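PDB 2W1J: putative sortase from Streptococcus pneumoniae, which probably catalyses the transpeptidation that joins pilin subunits covalently during assembly of the pneumococcal pilus fibre. Local coordinates for residues Glu23-Ala28 and Arg58-His63; Gln29-Ser34 and Thr99-Gly104; Val76-Tyr81 and Lys122-Leu127; Gln91-Leu96 and Ile112-Gly117. One frame throughout, in Å; residues are numbered along the deposited sequence.

In the fold
The four contacts grade from the helical edge of this sortase into its sheet. Contacts 1 and 2 share helix 18-33 and are only partly buried; each presents a polar side chain of the helix to the backbone of a loop, Arg-24 in one and Asn-32 in the other, and they touch through Met-25, Leu-60, Leu-101 and Ile-103. Contacts 3 and 4 are buried, their centres about 7 Å apart. Contact 3 is apolar, a loop laid on strand 76-82, whereas contact 4 pairs backbones in the sheet. Phe-124 N probably bonds His-115 O between these two, at 2.8 Å, and His-95 NE2 reaches Ser-100 O to connect contact 4 with contact 2.

Contact 1 (Glu23-Ala28 and Arg58-His63); sequences ERMKLA and RMLEIH
Helix 18-33, the second of the chain, meets the loop that leads into strand 65-71 here, where a one-turn 3-10 segment is held by an arginine spanning two carbonyls. Arg-24 leaves the helix with CG anti to its carbonyl carbon (chi1 -71°) and stays extended as far as NE, its methylenes passing alongside Met-59 O. At the tip, NH1 donates to Met-59 O at 2.9 Å and to Glu-61 O at 3.0 Å. The second bond is the straighter (156°); in both, NH1 stands above the carbonyl plane. A water accepts a hydrogen bond from Arg-24 NH2 and donates one to Glu-61 O, so this carbonyl is gripped twice, while a salt bridge from NE to Asp-20 helps to hold the guanidinium in its rotation. Met-59, with CG in the crowded position between N and carbonyl carbon (chi1 82°), bends at chi2 and chi3 against the helix, its CG 3.9 Å from Ala-28 CB. Leu-60 comes in beside it, CD2 at 3.8 Å from Ala-28 CB and also against Met-25 SD. Around this seam, Met-25 continues onto Ile-103 and Lys-142, Arg-24 touches Ile-141, and beyond the turn Ile-62 and His-63 pack on Glu-12 of helix 5-15.

Contact 2 (Gln29-Ser34 and Thr99-Gly104); sequences QAFNDS and TSLPIG
The last turns of helix 18-33 run past an irregular loop that comes nearest at Asn-32 and Ser-100, with CA atoms 5.7 Å apart, and stands off to 7.8 Å between the CA atoms of Gln-29 and Ile-103. Asn-32 carries the contact. Its amide lies side by side with the backbone of a single residue: OD1 accepts from Leu-101 N at 2.8 Å, and ND2 donates to Leu-101 O at 3.1 Å along a nearly straight line (172°). Each donor sits in the carbonyl plane on a lone pair, so the amide pairs with the N-H and C=O of one residue, much as a backbone would, and its orientation is fixed at both ends. An inverse gamma turn centred on Pro-102 bends the loop here, and in it Ile-103 N also bonds Leu-101 O, at 2.8 Å; that oxygen is thereby shared by two donors. This is the stretch between strands 93-95 and 108-113 of the sortase domain, and the asparagine ties it to helix 18-33. The second hydrogen of Asn-32 ND2 goes to a water that also accepts from Gln-29 NE2 and donates to Gly-104 O. Gln-29, bent at chi2 (63°), donates its other N-H to Asp-33 OD1, while its OE1 rests on Ile-103 CD1. On the other flank Leu-101 crosses Phe-31 at about a right angle, its CD1 3.5 Å from Phe-31 CD1, and reaches on to Ala-57 and Met-59. Ser-100 OG bonds His-109 N and shares a water with Asn-32 O.

Contact 3 (Val76-Tyr81 and Lys122-Leu127); sequences VDLPVY and KMFTDL
Leu-78 holds CG anti to its carbonyl carbon (chi1 -73°) and opens its two methyls toward different partners, while Phe-124, with chi1 -84° and chi2 -3°, brings its ring alongside the same leucine. CD1 of Leu-78 meets the ring obliquely, 3.7 Å from Phe-124 CE1. CD2 goes the other way, to 3.8 Å from Met-123 SD, where the bent methionine chain crosses the leucine at about a right angle. Val-76, two residues back on the same side of the strand, adds CG1 near the plane of the phenyl ring at its edge, 4.3 Å from Phe-124 CE1. The two partners of Leu-78 occupy the central positions of a type II' beta turn from Lys-122 to Thr-125, which explains how consecutive residues reach it together. Lys-122 O closes that turn by accepting both from Thr-125 N and from Thr-125 OG1, each at 2.8 Å. Lys-122 extends over Val-76 to bond Asp-75 O through NZ. The contact thus lays the loop between strands 108-113 and 135-139 on one side of strand 76-82, with Ala-114 touching both Leu-78 and Phe-124, Leu-174 and Thr-176 of strand 170-178 against the phenyl ring, and Ile-71 of strand 65-71 beside Val-76.

Contact 4 (Gln91-Leu96 and Ile112-Gly117); sequences QGAGHL and ITAHTG
Tight backbone pairing at one end of this contact gives way to a looser end bridged by a water. In the close part, Gly-94 and Thr-113 form an antiparallel hydrogen-bonded pair: Gly-94 N donates to Thr-113 O, and Thr-113 N returns a bond to Gly-94 O, each 2.8 Å long and in the plane of the accepting carbonyl. Ala-93 CA adds a CA-H...O contact to Thr-113 O at 3.1 Å. Thr-113 OG1, in the conformer described, lies beside its own backbone N (chi1 -48°) and makes a weak bond to Gly-94 O. Gly-94, paired with Thr-113, contributes no side chain to the face on which the threonine lies. His-95 and Ile-112 form the next, non-hydrogen-bonded pair. Ala-93 CB packs 3.6 Å from Ile-112 CG2 and 4.2 Å from Ala-114 CB. Beyond Ala-114 the chains part, and a water links them instead, donating to Gly-92 O and accepting from His-115 N, both at 2.8 Å. His-115 is partly exposed; the sequence Thr-Ala-His-Thr-Gly resembles the histidine segment of sortases, consistent with a place at the active site, and Trp-44 meets its ring. The pairing joins the short strand 93-95 to strand 108-113 in the sortase sheet: strand 93-95, coming off helix 86-91, bonds on its other edge to Pro-79 and Tyr-81 of strand 76-82, while strand 108-113 passes on to Thr-173 of strand 170-178.

Contact 1 (Glu23-Ala28 and Arg58-His63)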
loop_
_atom_site.group_PDB
_atom_site.type_symbol
_atom_site.label_atom_id
_atom_site.label_comp_id
_atom_site.label_asym_id
_atom_site.label_seq_id
_atom_site.Cartn_x
_atom_site.Cartn_y
_atom_site.Cartn_z
ATOM N N GLU A 23 0.881 2.238 -21.677
ATOM C CA GLU A 23 1.210 3.656 -21.488
ATOM C C GLU A 23 1.275 4.004 -20.002
ATOM O O GLU A 23 2.193 4.692 -19.538
ATOM C CB GLU A 23 0.163 4.533 -22.185
ATOM C CG GLU A 23 0.097 4.369 -23.702
ATOM C CD GLU A 23 -0.965 5.241 -24.355
ATOM O OE1 GLU A 23 -1.965 5.583 -23.688
ATOM O OE2 GLU A 23 -0.800 5.584 -25.546
ATOM N N ARG A 24 0.278 3.546 -19.261
ATOM C CA ARG A 24 0.194 3.872 -17.848
ATOM C C ARG A 24 1.356 3.271 -17.073
ATOM O O ARG A 24 1.910 3.914 -16.178
ATOM C CB ARG A 24 -1.132 3.376 -17.287
ATOM C CG ARG A 24 -2.360 4.146 -17.747
ATOM C CD ARG A 24 -3.593 3.342 -17.401
ATOM N NE ARG A 24 -4.845 4.061 -17.625
ATOM C CZ ARG A 24 -5.545 4.638 -16.655
ATOM N NH1 ARG A 24 -5.098 4.607 -15.403
ATOM N NH2 ARG A 24 -6.682 5.260 -16.939
ATOM N N MET A 25 1.727 2.042 -17.412
ATOM C CA MET A 25 2.826 1.384 -16.720
ATOM C C MET A 25 4.163 2.043 -17.052
ATOM O O MET A 25 5.057 2.077 -16.214
ATOM C CB MET A 25 2.840 -0.114 -17.026
ATOM C CG MET A 25 1.622 -0.843 -16.458
ATOM S SD MET A 25 1.403 -0.735 -14.668
ATOM C CE MET A 25 2.847 -1.627 -14.087
ATOM N N LYS A 26 4.306 2.564 -18.266
ATOM C CA LYS A 26 5.497 3.333 -18.616
ATOM C C LYS A 26 5.653 4.512 -17.658
ATOM O O LYS A 26 6.737 4.767 -17.121
ATOM C CB LYS A 26 5.388 3.858 -20.053
ATOM C CG LYS A 26 6.488 4.837 -20.475
ATOM C CD LYS A 26 6.123 5.543 -21.771
ATOM C CE LYS A 26 5.803 7.004 -21.538
ATOM N NZ LYS A 26 7.062 7.783 -21.447
ATOM N N LEU A 27 4.559 5.229 -17.448
ATOM C CA LEU A 27 4.580 6.377 -16.544
ATOM C C LEU A 27 4.873 5.971 -15.107
ATOM O O LEU A 27 5.618 6.644 -14.400
ATOM C CB LEU A 27 3.261 7.148 -16.616
ATOM C CG LEU A 27 2.989 7.804 -17.971
ATOM C CD1 LEU A 27 1.566 8.342 -18.058
ATOM C CD2 LEU A 27 4.002 8.901 -18.249
ATOM N N ALA A 28 4.282 4.864 -14.674
ATOM C CA ALA A 28 4.477 4.396 -13.305
ATOM C C ALA A 28 5.923 3.957 -13.108
ATOM O O ALA A 28 6.535 4.246 -12.072
ATOM C CB ALA A 28 3.526 3.246 -12.979
ATOM N N ARG A 58 -1.880 9.211 -10.592
ATOM C CA ARG A 58 -3.009 9.196 -11.523
ATOM C C ARG A 58 -2.896 8.118 -12.600
ATOM O O ARG A 58 -3.902 7.549 -13.024
ATOM C CB ARG A 58 -3.231 10.574 -12.151
ATOM C CG ARG A 58 -3.710 11.636 -11.165
ATOM C CD ARG A 58 -4.030 12.935 -11.879
ATOM N NE ARG A 58 -5.283 12.840 -12.621
ATOM C CZ ARG A 58 -5.709 13.748 -13.492
ATOM N NH1 ARG A 58 -4.980 14.829 -13.739
ATOM N NH2 ARG A 58 -6.865 13.574 -14.119
ATOM N N MET A 59 -1.674 7.838 -13.041
ATOM C CA MET A 59 -1.475 6.854 -14.105
ATOM C C MET A 59 -1.939 5.448 -13.710
ATOM O O MET A 59 -2.296 4.645 -14.571
ATOM C CB MET A 59 -0.016 6.832 -14.584
ATOM C CG MET A 59 0.939 6.005 -13.729
ATOM S SD MET A 59 1.270 6.699 -12.094
ATOM C CE MET A 59 2.515 7.939 -12.451
ATOM N N LEU A 60 -1.942 5.160 -12.411
ATOM C CA LEU A 60 -2.316 3.835 -11.913
ATOM C C LEU A 60 -3.790 3.754 -11.521
ATOM O O LEU A 60 -4.286 2.679 -11.169
ATOM C CB LEU A 60 -1.449 3.460 -10.708
ATOM C CG LEU A 60 0.003 3.110 -11.042
ATOM C CD1 LEU A 60 0.750 2.699 -9.780
ATOM C CD2 LEU A 60 0.059 1.983 -12.082
ATOM N N GLU A 61 -4.495 4.880 -11.604
ATOM C CA GLU A 61 -5.825 4.971 -11.009
ATOM C C GLU A 61 -6.953 4.664 -11.967
ATOM O O GLU A 61 -6.936 5.107 -13.110
ATOM C CB GLU A 61 -6.048 6.354 -10.407
ATOM C CG GLU A 61 -5.206 6.604 -9.180
ATOM C CD GLU A 61 -5.354 8.012 -8.651
ATOM O OE1 GLU A 61 -6.153 8.787 -9.214
ATOM O OE2 GLU A 61 -4.657 8.340 -7.671
ATOM N N ILE A 62 -7.926 3.899 -11.480
ATOM C CA ILE A 62 -9.245 3.813 -12.093
ATOM C C ILE A 62 -10.239 4.350 -11.072
ATOM O O ILE A 62 -10.358 3.806 -9.969
ATOM C CB ILE A 62 -9.645 2.362 -12.432
ATOM C CG1 ILE A 62 -8.607 1.702 -13.343
ATOM C CG2 ILE A 62 -11.032 2.336 -13.063
ATOM C CD1 ILE A 62 -8.951 0.266 -13.717
ATOM N N HIS A 63 -10.931 5.425 -11.428
ATOM C CA HIS A 63 -11.827 6.085 -10.491
ATOM C C HIS A 63 -11.150 6.294 -9.141
ATOM O O HIS A 63 -11.697 5.943 -8.095
ATOM C CB HIS A 63 -13.110 5.277 -10.323
ATOM C CG HIS A 63 -13.835 5.031 -11.609
ATOM N ND1 HIS A 63 -14.496 3.851 -11.879
ATOM C CD2 HIS A 63 -13.994 5.810 -12.705
ATOM C CE1 HIS A 63 -15.035 3.916 -13.083
ATOM N NE2 HIS A 63 -14.744 5.094 -13.606
HETATM O O HOH W 1 -8.317 7.000 -15.261
#

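Contact 2 (Gln29-Ser34 and Thr99-Gly104)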
loop_
_atom_site.group_PDB
_atom_site.type_symbol
_atom_site.label_atom_id
_atom_site.label_comp_id
_atom_site.label_asym_id
_atom_site.label_seq_id
_atom_site.Cartn_x
_atom_site.Cartn_y
_atom_site.Cartn_z
ATOM N N GLN A 29 6.477 3.264 -14.102
ATOM C CA GLN A 29 7.858 2.809 -14.008
ATOM C C GLN A 29 8.820 3.993 -13.954
ATOM O O GLN A 29 9.804 3.977 -13.212
ATOM C CB GLN A 29 8.223 1.884 -15.174
ATOM C CG GLN A 29 9.534 1.169 -14.944
ATOM C CD GLN A 29 9.449 0.254 -13.737
ATOM O OE1 GLN A 29 8.639 -0.668 -13.714
ATOM N NE2 GLN A 29 10.257 0.524 -12.725
ATOM N N ALA A 30 8.560 4.999 -14.783
ATOM C CA ALA A 30 9.402 6.188 -14.808
ATOM C C ALA A 30 9.370 6.880 -13.449
ATOM O O ALA A 30 10.394 7.353 -12.957
ATOM C CB ALA A 30 8.938 7.146 -15.898
ATOM N N PHE A 31 8.184 6.962 -12.853
ATOM C CA PHE A 31 8.035 7.552 -11.533
ATOM C C PHE A 31 8.868 6.801 -10.490
ATOM O O PHE A 31 9.580 7.406 -9.689
ATOM C CB PHE A 31 6.552 7.555 -11.166
ATOM C CG PHE A 31 6.249 8.182 -9.834
ATOM C CD1 PHE A 31 6.396 7.457 -8.664
ATOM C CD2 PHE A 31 5.814 9.494 -9.754
ATOM C CE1 PHE A 31 6.105 8.022 -7.434
ATOM C CE2 PHE A 31 5.531 10.069 -8.527
ATOM C CZ PHE A 31 5.679 9.334 -7.369
ATOM N N ASN A 32 8.767 5.475 -10.485
ATOM C CA ASN A 32 9.567 4.687 -9.552
ATOM C C ASN A 32 11.069 4.802 -9.800
ATOM O O ASN A 32 11.856 4.904 -8.854
ATOM C CB ASN A 32 9.140 3.219 -9.562
ATOM C CG ASN A 32 7.994 2.949 -8.617
ATOM O OD1 ASN A 32 7.447 3.883 -8.030
ATOM N ND2 ASN A 32 7.612 1.679 -8.480
ATOM N N ASP A 33 11.474 4.803 -11.065
ATOM C CA ASP A 33 12.896 4.846 -11.378
ATOM C C ASP A 33 13.547 6.154 -10.908
ATOM O O ASP A 33 14.733 6.173 -10.576
ATOM C CB ASP A 33 13.120 4.657 -12.879
ATOM C CG ASP A 33 12.797 3.255 -13.362
ATOM O OD1 ASP A 33 12.532 2.354 -12.541
ATOM O OD2 ASP A 33 12.841 3.051 -14.595
ATOM N N SER A 34 12.766 7.232 -10.870
ATOM C CA SER A 34 13.283 8.549 -10.484
ATOM C C SER A 34 12.815 8.971 -9.099
ATOM O O SER A 34 12.963 10.125 -8.716
ATOM C CB SER A 34 12.868 9.618 -11.496
ATOM O OG SER A 34 11.465 9.808 -11.506
ATOM N N THR A 99 7.227 6.670 -1.049
ATOM C CA THR A 99 7.586 5.266 -1.258
ATOM C C THR A 99 7.239 4.841 -2.688
ATOM O O THR A 99 6.544 5.556 -3.410
ATOM C CB THR A 99 6.950 4.322 -0.196
ATOM O OG1 THR A 99 5.547 4.123 -0.439
ATOM C CG2 THR A 99 7.181 4.875 1.210
ATOM N N SER A 100 7.726 3.681 -3.115
ATOM C CA SER A 100 7.518 3.233 -4.490
ATOM C C SER A 100 6.038 3.010 -4.775
ATOM O O SER A 100 5.294 2.527 -3.900
ATOM C CB SER A 100 8.232 1.901 -4.720
ATOM O OG SER A 100 9.599 1.946 -4.356
ATOM N N LEU A 101 5.609 3.318 -5.998
ATOM C CA LEU A 101 4.292 2.873 -6.438
ATOM C C LEU A 101 4.229 1.351 -6.451
ATOM O O LEU A 101 5.252 0.682 -6.676
ATOM C CB LEU A 101 3.998 3.395 -7.835
ATOM C CG LEU A 101 3.959 4.917 -7.972
ATOM C CD1 LEU A 101 3.796 5.297 -9.432
ATOM C CD2 LEU A 101 2.802 5.474 -7.143
ATOM N N PRO A 102 3.032 0.794 -6.209
ATOM C CA PRO A 102 2.897 -0.653 -6.027
ATOM C C PRO A 102 2.840 -1.378 -7.369
ATOM O O PRO A 102 1.802 -1.919 -7.769
ATOM C CB PRO A 102 1.581 -0.780 -5.250
ATOM C CG PRO A 102 0.778 0.407 -5.707
ATOM C CD PRO A 102 1.788 1.514 -5.870
ATOM N N ILE A 103 3.991 -1.408 -8.036
ATOM C CA ILE A 103 4.164 -2.131 -9.295
ATOM C C ILE A 103 5.329 -3.123 -9.238
ATOM O O ILE A 103 5.622 -3.795 -10.221
ATOM C CB ILE A 103 4.359 -1.174 -10.489
ATOM C CG1 ILE A 103 5.637 -0.347 -10.314
ATOM C CG2 ILE A 103 3.145 -0.281 -10.635
ATOM C CD1 ILE A 103 6.049 0.470 -11.546
ATOM N N GLY A 104 5.981 -3.227 -8.086
ATOM C CA GLY A 104 7.067 -4.186 -7.901
ATOM C C GLY A 104 8.304 -3.869 -8.708
ATOM O O GLY A 104 8.389 -2.823 -9.364
HETATM O O HOH W 2 9.343 -0.242 -9.961
HETATM O O HOH W 3 7.780 -2.834 -12.246
HETATM O O HOH W 4 10.859 2.920 -6.571
#

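Contact 3 (Val76-Tyr81 and Lys122-Leu127)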
loop_
_atom_site.group_PDB
_atom_site.type_symbol
_atom_site.label_atom_id
_atom_site.label_comp_id
_atom_site.label_asym_id
_atom_site.label_seq_id
_atom_site.Cartn_x
_atom_site.Cartn_y
_atom_site.Cartn_z
ATOM N N VAL A 76 -9.043 -9.696 4.526
ATOM C CA VAL A 76 -8.930 -8.283 4.183
ATOM C C VAL A 76 -8.848 -8.111 2.669
ATOM O O VAL A 76 -8.138 -8.854 1.989
ATOM C CB VAL A 76 -7.681 -7.666 4.838
ATOM C CG1 VAL A 76 -7.360 -6.316 4.228
ATOM C CG2 VAL A 76 -7.873 -7.559 6.330
ATOM N N ASP A 77 -9.609 -7.168 2.126
ATOM C CA ASP A 77 -9.413 -6.753 0.743
ATOM C C ASP A 77 -9.791 -5.285 0.714
ATOM O O ASP A 77 -10.973 -4.938 0.794
ATOM C CB ASP A 77 -10.255 -7.580 -0.235
ATOM C CG ASP A 77 -9.685 -7.576 -1.656
ATOM O OD1 ASP A 77 -8.682 -6.869 -1.925
ATOM O OD2 ASP A 77 -10.244 -8.288 -2.515
ATOM N N LEU A 78 -8.782 -4.421 0.655
ATOM C CA LEU A 78 -9.013 -2.980 0.768
ATOM C C LEU A 78 -8.575 -2.255 -0.488
ATOM O O LEU A 78 -7.490 -2.511 -1.005
ATOM C CB LEU A 78 -8.226 -2.394 1.936
ATOM C CG LEU A 78 -8.707 -2.687 3.349
ATOM C CD1 LEU A 78 -7.738 -2.028 4.319
ATOM C CD2 LEU A 78 -10.123 -2.160 3.553
ATOM N N PRO A 79 -9.398 -1.315 -0.963
ATOM C CA PRO A 79 -8.938 -0.463 -2.049
ATOM C C PRO A 79 -7.809 0.435 -1.560
ATOM O O PRO A 79 -7.777 0.810 -0.374
ATOM C CB PRO A 79 -10.168 0.376 -2.384
ATOM C CG PRO A 79 -10.943 0.432 -1.098
ATOM C CD PRO A 79 -10.691 -0.877 -0.402
ATOM N N VAL A 80 -6.878 0.753 -2.457
ATOM C CA VAL A 80 -5.736 1.597 -2.129
ATOM C C VAL A 80 -5.853 2.904 -2.899
ATOM O O VAL A 80 -6.042 2.903 -4.123
ATOM C CB VAL A 80 -4.399 0.901 -2.507
ATOM C CG1 VAL A 80 -3.229 1.821 -2.234
ATOM C CG2 VAL A 80 -4.240 -0.413 -1.756
ATOM N N TYR A 81 -5.748 4.017 -2.180
ATOM C CA TYR A 81 -5.808 5.350 -2.779
ATOM C C TYR A 81 -4.462 6.027 -2.633
ATOM O O TYR A 81 -3.670 5.649 -1.771
ATOM C CB TYR A 81 -6.870 6.209 -2.085
ATOM C CG TYR A 81 -8.255 5.637 -2.209
ATOM C CD1 TYR A 81 -8.753 4.752 -1.268
ATOM C CD2 TYR A 81 -9.061 5.965 -3.292
ATOM C CE1 TYR A 81 -10.021 4.216 -1.396
ATOM C CE2 TYR A 81 -10.325 5.431 -3.428
ATOM C CZ TYR A 81 -10.797 4.553 -2.482
ATOM O OH TYR A 81 -12.064 4.032 -2.626
ATOM N N LYS A 122 -13.001 -2.581 9.896
ATOM C CA LYS A 122 -11.848 -3.237 10.491
ATOM C C LYS A 122 -10.512 -2.782 9.896
ATOM O O LYS A 122 -9.508 -2.773 10.601
ATOM C CB LYS A 122 -11.989 -4.762 10.466
ATOM C CG LYS A 122 -12.043 -5.363 9.084
ATOM C CD LYS A 122 -12.347 -6.855 9.131
ATOM C CE LYS A 122 -11.968 -7.512 7.817
ATOM N NZ LYS A 122 -12.286 -8.966 7.825
ATOM N N MET A 123 -10.512 -2.361 8.631
ATOM C CA MET A 123 -9.277 -1.908 7.978
ATOM C C MET A 123 -8.124 -2.872 8.284
ATOM O O MET A 123 -8.231 -4.054 7.962
ATOM C CB MET A 123 -8.952 -0.454 8.348
ATOM C CG MET A 123 -10.060 0.554 7.995
ATOM S SD MET A 123 -10.508 0.516 6.249
ATOM C CE MET A 123 -11.495 2.010 6.159
ATOM N N PHE A 124 -7.049 -2.385 8.908
ATOM C CA PHE A 124 -5.871 -3.226 9.210
ATOM C C PHE A 124 -5.829 -3.695 10.681
ATOM O O PHE A 124 -4.780 -4.075 11.199
ATOM C CB PHE A 124 -4.561 -2.494 8.882
ATOM C CG PHE A 124 -4.122 -2.569 7.430
ATOM C CD1 PHE A 124 -4.811 -3.293 6.459
ATOM C CD2 PHE A 124 -2.966 -1.898 7.052
ATOM C CE1 PHE A 124 -4.348 -3.322 5.140
ATOM C CE2 PHE A 124 -2.497 -1.925 5.752
ATOM C CZ PHE A 124 -3.176 -2.640 4.789
ATOM N N THR A 125 -6.968 -3.679 11.366
ATOM C CA THR A 125 -6.985 -4.079 12.776
ATOM C C THR A 125 -6.343 -5.444 13.013
ATOM O O THR A 125 -5.640 -5.639 14.015
ATOM C CB THR A 125 -8.413 -4.073 13.339
ATOM O OG1 THR A 125 -8.880 -2.725 13.358
ATOM C CG2 THR A 125 -8.449 -4.646 14.764
ATOM N N ASP A 126 -6.599 -6.395 12.118
ATOM C CA ASP A 126 -6.098 -7.755 12.317
ATOM C C ASP A 126 -4.673 -7.979 11.795
ATOM O O ASP A 126 -4.200 -9.111 11.727
ATOM C CB ASP A 126 -7.059 -8.785 11.713
ATOM C CG ASP A 126 -8.330 -8.960 12.531
ATOM O OD1 ASP A 126 -8.331 -8.672 13.754
ATOM O OD2 ASP A 126 -9.340 -9.389 11.940
ATOM N N LEU A 127 -3.970 -6.902 11.454
ATOM C CA LEU A 127 -2.576 -7.047 11.030
ATOM C C LEU A 127 -1.733 -7.733 12.101
ATOM O O LEU A 127 -0.756 -8.413 11.778
ATOM C CB LEU A 127 -1.969 -5.685 10.699
ATOM C CG LEU A 127 -1.256 -5.553 9.357
ATOM C CD1 LEU A 127 -2.111 -5.975 8.156
ATOM C CD2 LEU A 127 -0.739 -4.128 9.175
#

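Contact 4 (Gln91-Leu96 and Ile112-Gly117)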
loop_
_atom_site.group_PDB
_atom_site.type_symbol
_atom_site.label_atom_id
_atom_site.label_comp_id
_atom_site.label_asym_id
_atom_site.label_seq_id
_atom_site.Cartn_x
_atom_site.Cartn_y
_atom_site.Cartn_z
ATOM N N GLN A 91 -11.781 5.662 3.991
ATOM C CA GLN A 91 -12.370 4.917 2.888
ATOM C C GLN A 91 -11.673 3.578 2.598
ATOM O O GLN A 91 -12.287 2.650 2.080
ATOM C CB GLN A 91 -12.410 5.793 1.631
ATOM C CG GLN A 91 -13.317 7.013 1.762
ATOM C CD GLN A 91 -13.250 7.935 0.558
ATOM O OE1 GLN A 91 -12.210 8.057 -0.089
ATOM N NE2 GLN A 91 -14.361 8.599 0.259
ATOM N N GLY A 92 -10.392 3.471 2.939
ATOM C CA GLY A 92 -9.634 2.258 2.642
ATOM C C GLY A 92 -8.198 2.409 3.080
ATOM O O GLY A 92 -7.929 2.976 4.139
ATOM N N ALA A 93 -7.277 1.894 2.273
ATOM C CA ALA A 93 -5.856 2.036 2.544
ATOM C C ALA A 93 -5.281 3.188 1.727
ATOM O O ALA A 93 -5.786 3.516 0.639
ATOM C CB ALA A 93 -5.115 0.736 2.208
ATOM N N GLY A 94 -4.214 3.793 2.237
ATOM C CA GLY A 94 -3.525 4.870 1.536
ATOM C C GLY A 94 -2.088 4.507 1.229
ATOM O O GLY A 94 -1.389 3.910 2.044
ATOM N N HIS A 95 -1.628 4.880 0.046
ATOM C CA HIS A 95 -0.234 4.689 -0.310
ATOM C C HIS A 95 0.604 5.814 0.296
ATOM O O HIS A 95 0.263 6.994 0.158
ATOM C CB HIS A 95 -0.100 4.686 -1.827
ATOM C CG HIS A 95 1.317 4.670 -2.291
ATOM N ND1 HIS A 95 1.974 5.806 -2.713
ATOM C CD2 HIS A 95 2.216 3.658 -2.360
ATOM C CE1 HIS A 95 3.220 5.493 -3.023
ATOM N NE2 HIS A 95 3.392 4.200 -2.814
ATOM N N LEU A 96 1.697 5.453 0.961
ATOM C CA LEU A 96 2.565 6.431 1.598
ATOM C C LEU A 96 3.431 7.164 0.576
ATOM O O LEU A 96 4.351 6.596 -0.017
ATOM C CB LEU A 96 3.436 5.759 2.658
ATOM C CG LEU A 96 4.257 6.659 3.593
ATOM C CD1 LEU A 96 3.376 7.632 4.363
ATOM C CD2 LEU A 96 5.073 5.817 4.557
ATOM N N ILE A 112 1.888 0.674 2.278
ATOM C CA ILE A 112 0.434 0.778 2.216
ATOM C C ILE A 112 -0.078 0.862 3.656
ATOM O O ILE A 112 0.283 0.030 4.486
ATOM C CB ILE A 112 -0.192 -0.431 1.479
ATOM C CG1 ILE A 112 0.331 -0.521 0.038
ATOM C CG2 ILE A 112 -1.728 -0.343 1.510
ATOM C CD1 ILE A 112 -0.170 -1.728 -0.717
ATOM N N THR A 113 -0.890 1.881 3.931
ATOM C CA THR A 113 -1.262 2.302 5.282
ATOM C C THR A 113 -2.761 2.142 5.517
ATOM O O THR A 113 -3.551 2.462 4.631
ATOM C CB THR A 113 -0.980 3.808 5.401
ATOM O OG1 THR A 113 0.332 4.100 4.902
ATOM C CG2 THR A 113 -1.125 4.292 6.832
ATOM N N ALA A 114 -3.157 1.706 6.709
ATOM C CA ALA A 114 -4.577 1.735 7.060
ATOM C C ALA A 114 -4.749 1.715 8.571
ATOM O O ALA A 114 -3.809 1.388 9.310
ATOM C CB ALA A 114 -5.339 0.570 6.406
ATOM N N HIS A 115 -5.945 2.069 9.028
ATOM C CA HIS A 115 -6.216 2.201 10.458
ATOM C C HIS A 115 -6.272 0.864 11.183
ATOM O O HIS A 115 -6.551 -0.183 10.593
ATOM C CB HIS A 115 -7.561 2.891 10.679
ATOM C CG HIS A 115 -7.554 4.360 10.404
ATOM N ND1 HIS A 115 -6.588 5.211 10.898
ATOM C CD2 HIS A 115 -8.433 5.140 9.731
ATOM C CE1 HIS A 115 -6.861 6.449 10.523
ATOM N NE2 HIS A 115 -7.980 6.435 9.820
ATOM N N THR A 116 -6.047 0.930 12.494
ATOM C CA THR A 116 -6.411 -0.137 13.418
ATOM C C THR A 116 -7.380 0.446 14.444
ATOM O O THR A 116 -7.172 1.552 14.944
ATOM C CB THR A 116 -5.176 -0.721 14.160
ATOM O OG1 THR A 116 -4.460 -1.635 13.305
ATOM C CG2 THR A 116 -5.601 -1.467 15.401
ATOM N N GLY A 117 -8.454 -0.282 14.735
ATOM C CA GLY A 117 -9.341 0.110 15.826
ATOM C C GLY A 117 -10.443 1.094 15.476
ATOM O O GLY A 117 -11.099 1.616 16.372
HETATM O O HOH W 5 -7.715 2.948 6.979
#